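Foldase protein PrsA 2 (Bacillus anthracis, PDB 6VJ4) catalyses the cis-trans isomerisation of peptidyl-prolyl bonds and assists the extracellular folding of secreted proteins after their translocation. Local coordinates at residues Pro108-Ser113 against Gly157-Gly162; Ser113-Ser118 against Glu138-Glu143. All blocks are in the same frame, centred on the assembly; numbering follows the deposited sequence. Where two conformers were deposited one is given.

How the interactions relate
Strand 110-117 carries both contacts, which meet at Ser113 and have centres about 18 Å apart. In interaction 1 its first half pairs edge to edge with strand 155-159, an outer strand of the antiparallel sheet; in interaction 2 its second half is covered by helix 136-143, and that contact is nested inside the chain loop closed by interaction 1. Next to the shared Ser113, His114 is hydrogen-bonded to His191 and Asp146 and set edge-to-face against Phe168, an arrangement consistent with the dual-histidine site of parvulin-type isomerases. Phe159 of interaction 1 also touches Phe168, while interaction 2 lies on the side of the strand from which the His114 CB turns away.

Interaction 1 of 2, residues Pro108-Ser113 against Gly157-Gly162; sequences PEIKAS and GYFHSG
Ile110 and Phe159 face each other as an antiparallel hydrogen-bonded pair, joined by Ile110 N to Phe159 O at 3.1 Å and by Phe159 N to Ile110 O at 2.8 Å. Ile110 O is further approached by the CA-H of Tyr158 at 3.2 Å, and it sits above the rim of the Phe159 ring. Phe159 CG lies between its own backbone N and carbonyl carbon (chi1 56°), and the ring reaches back toward Ile110. Its far end meets the isoleucine, Phe159 CZ standing 3.7 Å from Ile110 CD1, while CE1 touches the Ala112 methyl.

On the face of the sheet that carries Lys111 and Tyr158, Lys111 CB rests over the centre of the phenol ring, 5° off the ring normal. Lys111 CD passes Tyr158 CE2, the chain bends at chi3, and its NZ makes a weak bond to a water that lies in the ring plane and binds Tyr158 OH at 2.7 Å. Lys199 adds a cation-pi contact to the same ring.

Nearer the start of the strand, Glu109 CG lies over the centre of the His160 ring in one of its two conformers, with the carboxylate stacked at 26° to the ring plane. Glu109 OE2 abuts Tyr158 CB at 3.4 Å.

Further out, Ile110 is buried against helix 166-174 and strand 189-198, and Phe159 meets Met164 and Phe168 while staying partly exposed. Two backbone bonds join the segments at this pair, and Ala112 and Leu156 are tied again through their backbones. Between these ties Ala112 N and Gly157 O are buried with no hydrogen-bond partner, though the CA-H of Lys111 approaches Gly157 O. CA-H and CH-pi contacts thus supplement few N-H...O bonds.

Interaction 2 of 2, residues Ser113-Ser118 against Glu138-Glu143; sequences SHILVS and ELAKQE
Ile115 projects from strand 113-117 toward helix 138-143 and meets Ala140, the two CA atoms being 5.2 Å apart. From CB, which points at the helix, the side chain divides. CG2 lies anti to the backbone N, whereas CG1 lies anti to the carbonyl carbon (chi1 -60°) and takes the longer branch to the helix. CG1 touches the Ala140 methyl, 3.7 Å from its CB, and comes almost as near to Ala140 CA. The next torsion is extended (chi2 170°) and carries CD1 onward to the helix backbone, 3.9 Å from Ala140 N and 4.0 Å from Leu139 CB. The tip therefore lies against the junction of two successive helical residues, and Phe136 of the same helix also touches this isoleucine.

Two residues along the strand, Val117 CG1 approaches the carbonyl of the last helical residue, 3.8 Å from Glu143 O; Ala123 and Ile126 of helix 120-131 pack on the same valine. The short axes of strand and helix run 32° apart in direction, with a closest approach of 8.2 Å, a close spacing for which the small Ala140 is well suited.

Glu143 OE1 lies close to Glu122 OE2, which may raise the pKa of one of them.

No hydrogen bond crosses between strand and helix. Their fit rests mainly on the Ile115 side chain against Ala140 and Leu139, with Val117 beside the Glu143 carbonyl, and directional ties come just past the helix, where Leu116 N bonds Ser144 OG and the Leu116 backbone bonds that of Gln145.

Interaction 1 of 2, residues Pro108-Ser113 against Gly157-Gly162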
loop_
_atom_site.group_PDB
_atom_site.type_symbol
_atom_site.label_atom_id
_atom_site.label_comp_id
_atom_site.label_asym_id
_atom_site.label_seq_id
_atom_site.Cartn_x
_atom_site.Cartn_y
_atom_site.Cartn_z
ATOM N N PRO A 108 -7.298 15.378 -38.765
ATOM C CA PRO A 108 -8.427 16.184 -39.192
ATOM C C PRO A 108 -9.722 15.745 -38.505
ATOM O O PRO A 108 -9.854 14.569 -38.178
ATOM C CB PRO A 108 -8.559 15.914 -40.694
ATOM C CG PRO A 108 -7.744 14.666 -40.952
ATOM C CD PRO A 108 -6.752 14.512 -39.823
ATOM N N GLU A 109 -10.592 16.716 -38.234
ATOM C CA GLU A 109 -11.958 16.405 -37.761
ATOM C C GLU A 109 -12.620 15.611 -38.890
ATOM O O GLU A 109 -12.427 15.975 -40.070
ATOM C CB GLU A 109 -12.613 17.750 -37.444
ATOM C CG GLU A 109 -13.867 17.701 -36.627
ATOM C CD GLU A 109 -14.435 19.069 -36.263
ATOM O OE1 GLU A 109 -13.784 20.089 -36.552
ATOM O OE2 GLU A 109 -15.526 19.105 -35.695
ATOM N N ILE A 110 -13.338 14.546 -38.546
ATOM C CA ILE A 110 -14.012 13.715 -39.582
ATOM C C ILE A 110 -15.488 13.563 -39.246
ATOM O O ILE A 110 -15.875 13.688 -38.075
ATOM C CB ILE A 110 -13.370 12.333 -39.754
ATOM C CG1 ILE A 110 -13.228 11.592 -38.422
ATOM C CG2 ILE A 110 -12.029 12.447 -40.467
ATOM C CD1 ILE A 110 -12.901 10.107 -38.571
ATOM N N LYS A 111 -16.264 13.314 -40.287
ATOM C CA LYS A 111 -17.687 13.013 -40.100
ATOM C C LYS A 111 -17.881 11.580 -40.568
ATOM O O LYS A 111 -17.308 11.195 -41.591
ATOM C CB LYS A 111 -18.580 13.981 -40.874
ATOM C CG LYS A 111 -20.061 13.738 -40.678
ATOM C CD LYS A 111 -20.915 14.799 -41.290
ATOM C CE LYS A 111 -20.773 14.900 -42.787
ATOM N NZ LYS A 111 -21.860 15.758 -43.342
ATOM N N ALA A 112 -18.635 10.829 -39.795
ATOM C CA ALA A 112 -18.903 9.438 -40.189
ATOM C C ALA A 112 -20.303 9.043 -39.755
ATOM O O ALA A 112 -20.883 9.665 -38.834
ATOM C CB ALA A 112 -17.912 8.497 -39.540
ATOM N N SER A 113 -20.787 8.009 -40.402
ATOM C CA SER A 113 -22.032 7.344 -39.945
ATOM C C SER A 113 -21.658 5.938 -39.508
ATOM O O SER A 113 -20.641 5.400 -39.982
ATOM C CB SER A 113 -23.103 7.291 -41.004
ATOM O OG SER A 113 -23.458 8.604 -41.407
ATOM N N GLY A 157 -22.050 13.026 -36.976
ATOM C CA GLY A 157 -21.584 14.412 -37.177
ATOM C C GLY A 157 -20.063 14.463 -37.159
ATOM O O GLY A 157 -19.437 13.398 -37.142
ATOM N N TYR A 158 -19.503 15.667 -37.196
ATOM C CA TYR A 158 -18.030 15.824 -37.127
ATOM C C TYR A 158 -17.536 15.613 -35.697
ATOM O O TYR A 158 -18.172 16.124 -34.735
ATOM C CB TYR A 158 -17.615 17.203 -37.638
ATOM C CG TYR A 158 -17.525 17.263 -39.138
ATOM C CD1 TYR A 158 -16.387 16.814 -39.783
ATOM C CD2 TYR A 158 -18.580 17.725 -39.911
ATOM C CE1 TYR A 158 -16.290 16.813 -41.164
ATOM C CE2 TYR A 158 -18.489 17.755 -41.294
ATOM C CZ TYR A 158 -17.335 17.306 -41.917
ATOM O OH TYR A 158 -17.259 17.246 -43.271
ATOM N N PHE A 159 -16.413 14.914 -35.569
ATOM C CA PHE A 159 -15.779 14.682 -34.251
ATOM C C PHE A 159 -14.266 14.693 -34.421
ATOM O O PHE A 159 -13.750 14.444 -35.520
ATOM C CB PHE A 159 -16.270 13.376 -33.627
ATOM C CG PHE A 159 -16.072 12.163 -34.493
ATOM C CD1 PHE A 159 -17.051 11.778 -35.401
ATOM C CD2 PHE A 159 -14.919 11.410 -34.408
ATOM C CE1 PHE A 159 -16.867 10.670 -36.209
ATOM C CE2 PHE A 159 -14.734 10.295 -35.218
ATOM C CZ PHE A 159 -15.711 9.931 -36.118
ATOM N N HIS A 160 -13.574 15.015 -33.336
ATOM C CA HIS A 160 -12.094 15.031 -33.357
ATOM C C HIS A 160 -11.514 13.711 -32.849
ATOM O O HIS A 160 -12.204 12.927 -32.185
ATOM C CB HIS A 160 -11.574 16.201 -32.503
ATOM C CG HIS A 160 -11.766 17.557 -33.100
ATOM N ND1 HIS A 160 -10.786 18.178 -33.863
ATOM C CD2 HIS A 160 -12.793 18.434 -33.022
ATOM C CE1 HIS A 160 -11.210 19.368 -34.234
ATOM N NE2 HIS A 160 -12.440 19.544 -33.744
ATOM N N SER A 161 -10.229 13.527 -33.108
ATOM C CA SER A 161 -9.473 12.381 -32.577
ATOM C C SER A 161 -9.657 12.349 -31.050
ATOM O O SER A 161 -9.569 13.430 -30.406
ATOM C CB SER A 161 -8.009 12.540 -32.945
ATOM O OG SER A 161 -7.232 11.482 -32.410
ATOM N N GLY A 162 -9.900 11.175 -30.487
ATOM C CA GLY A 162 -10.117 11.021 -29.039
ATOM C C GLY A 162 -11.582 10.993 -28.662
ATOM O O GLY A 162 -11.880 10.582 -27.525
HETATM O O HOH W 1 -19.526 17.844 -44.557
#

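Interaction 2 of 2, residues Ser113-Ser118 against Glu138-Glu143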
loop_
_atom_site.group_PDB
_atom_site.type_symbol
_atom_site.label_atom_id
_atom_site.label_comp_id
_atom_site.label_asym_id
_atom_site.label_seq_id
_atom_site.Cartn_x
_atom_site.Cartn_y
_atom_site.Cartn_z
ATOM N N SER A 113 -20.787 8.009 -40.402
ATOM C CA SER A 113 -22.032 7.344 -39.945
ATOM C C SER A 113 -21.658 5.938 -39.508
ATOM O O SER A 113 -20.641 5.400 -39.982
ATOM C CB SER A 113 -23.103 7.291 -41.004
ATOM O OG SER A 113 -23.458 8.604 -41.407
ATOM N N HIS A 114 -22.478 5.317 -38.664
ATOM C CA HIS A 114 -22.175 3.911 -38.332
ATOM C C HIS A 114 -23.468 3.178 -37.988
ATOM O O HIS A 114 -24.518 3.843 -37.702
ATOM C CB HIS A 114 -21.168 3.752 -37.185
ATOM C CG HIS A 114 -21.689 3.987 -35.809
ATOM N ND1 HIS A 114 -21.294 3.195 -34.733
ATOM C CD2 HIS A 114 -22.550 4.905 -35.300
ATOM C CE1 HIS A 114 -21.890 3.633 -33.627
ATOM N NE2 HIS A 114 -22.691 4.665 -33.947
ATOM N N ILE A 115 -23.367 1.867 -38.096
ATOM C CA ILE A 115 -24.411 0.927 -37.621
ATOM C C ILE A 115 -23.733 0.045 -36.580
ATOM O O ILE A 115 -22.698 -0.557 -36.927
ATOM C CB ILE A 115 -24.966 0.122 -38.795
ATOM C CG1 ILE A 115 -25.570 1.072 -39.831
ATOM C CG2 ILE A 115 -25.935 -0.946 -38.304
ATOM C CD1 ILE A 115 -25.933 0.426 -41.108
ATOM N N LEU A 116 -24.285 0.018 -35.370
ATOM C CA LEU A 116 -23.743 -0.807 -34.267
ATOM C C LEU A 116 -24.636 -2.025 -34.027
ATOM O O LEU A 116 -25.852 -1.851 -33.836
ATOM C CB LEU A 116 -23.653 0.048 -33.007
ATOM C CG LEU A 116 -23.237 -0.701 -31.747
ATOM C CD1 LEU A 116 -21.856 -1.314 -31.915
ATOM C CD2 LEU A 116 -23.255 0.251 -30.554
ATOM N N VAL A 117 -24.043 -3.211 -34.071
ATOM C CA VAL A 117 -24.791 -4.472 -33.792
ATOM C C VAL A 117 -23.968 -5.326 -32.823
ATOM O O VAL A 117 -22.776 -5.124 -32.695
ATOM C CB VAL A 117 -25.195 -5.251 -35.058
ATOM C CG1 VAL A 117 -26.190 -4.473 -35.912
ATOM C CG2 VAL A 117 -24.008 -5.715 -35.884
ATOM N N SER A 118 -24.611 -6.230 -32.088
ATOM C CA SER A 118 -23.813 -6.999 -31.098
ATOM C C SER A 118 -23.291 -8.295 -31.721
ATOM O O SER A 118 -22.267 -8.810 -31.246
ATOM C CB SER A 118 -24.639 -7.273 -29.866
ATOM O OG SER A 118 -25.876 -7.839 -30.242
ATOM N N GLU A 138 -31.392 3.998 -43.876
ATOM C CA GLU A 138 -32.569 3.187 -43.476
ATOM C C GLU A 138 -32.117 1.960 -42.678
ATOM O O GLU A 138 -32.847 1.566 -41.721
ATOM C CB GLU A 138 -33.425 2.835 -44.698
ATOM C CG GLU A 138 -34.079 4.059 -45.312
ATOM C CD GLU A 138 -35.039 4.779 -44.378
ATOM O OE1 GLU A 138 -35.757 4.093 -43.629
ATOM O OE2 GLU A 138 -35.030 6.024 -44.358
ATOM N N LEU A 139 -31.014 1.320 -43.069
ATOM C CA LEU A 139 -30.546 0.153 -42.278
ATOM C C LEU A 139 -30.116 0.610 -40.888
ATOM O O LEU A 139 -30.333 -0.139 -39.939
ATOM C CB LEU A 139 -29.383 -0.557 -42.972
ATOM C CG LEU A 139 -29.732 -1.676 -43.925
ATOM C CD1 LEU A 139 -28.458 -2.173 -44.587
ATOM C CD2 LEU A 139 -30.453 -2.823 -43.206
ATOM N N ALA A 140 -29.546 1.800 -40.766
ATOM C CA ALA A 140 -29.144 2.281 -39.434
ATOM C C ALA A 140 -30.395 2.524 -38.588
ATOM O O ALA A 140 -30.404 2.158 -37.412
ATOM C CB ALA A 140 -28.328 3.537 -39.554
ATOM N N LYS A 141 -31.404 3.127 -39.200
ATOM C CA LYS A 141 -32.652 3.436 -38.456
ATOM C C LYS A 141 -33.314 2.144 -37.987
ATOM O O LYS A 141 -33.961 2.149 -36.903
ATOM C CB LYS A 141 -33.566 4.287 -39.334
ATOM C CG LYS A 141 -33.114 5.731 -39.468
ATOM C CD LYS A 141 -34.117 6.677 -40.082
ATOM C CE LYS A 141 -34.633 6.241 -41.429
ATOM N NZ LYS A 141 -35.634 7.197 -41.970
ATOM N N GLN A 142 -33.174 1.071 -38.753
ATOM C CA GLN A 142 -33.824 -0.193 -38.383
ATOM C C GLN A 142 -32.944 -1.009 -37.434
ATOM O O GLN A 142 -33.491 -1.508 -36.434
ATOM C CB GLN A 142 -34.181 -1.015 -39.633
ATOM C CG GLN A 142 -34.832 -2.360 -39.315
ATOM C CD GLN A 142 -36.125 -2.154 -38.559
ATOM O OE1 GLN A 142 -36.892 -1.247 -38.879
ATOM N NE2 GLN A 142 -36.339 -2.952 -37.520
ATOM N N GLU A 143 -31.644 -1.139 -37.720
ATOM C CA GLU A 143 -30.816 -2.156 -37.014
ATOM C C GLU A 143 -29.807 -1.582 -36.034
ATOM O O GLU A 143 -29.315 -2.390 -35.188
ATOM C CB GLU A 143 -29.985 -2.938 -38.040
ATOM C CG GLU A 143 -30.813 -3.632 -39.098
ATOM C CD GLU A 143 -31.680 -4.762 -38.590
ATOM O OE1 GLU A 143 -31.488 -5.169 -37.429
ATOM O OE2 GLU A 143 -32.552 -5.220 -39.356
#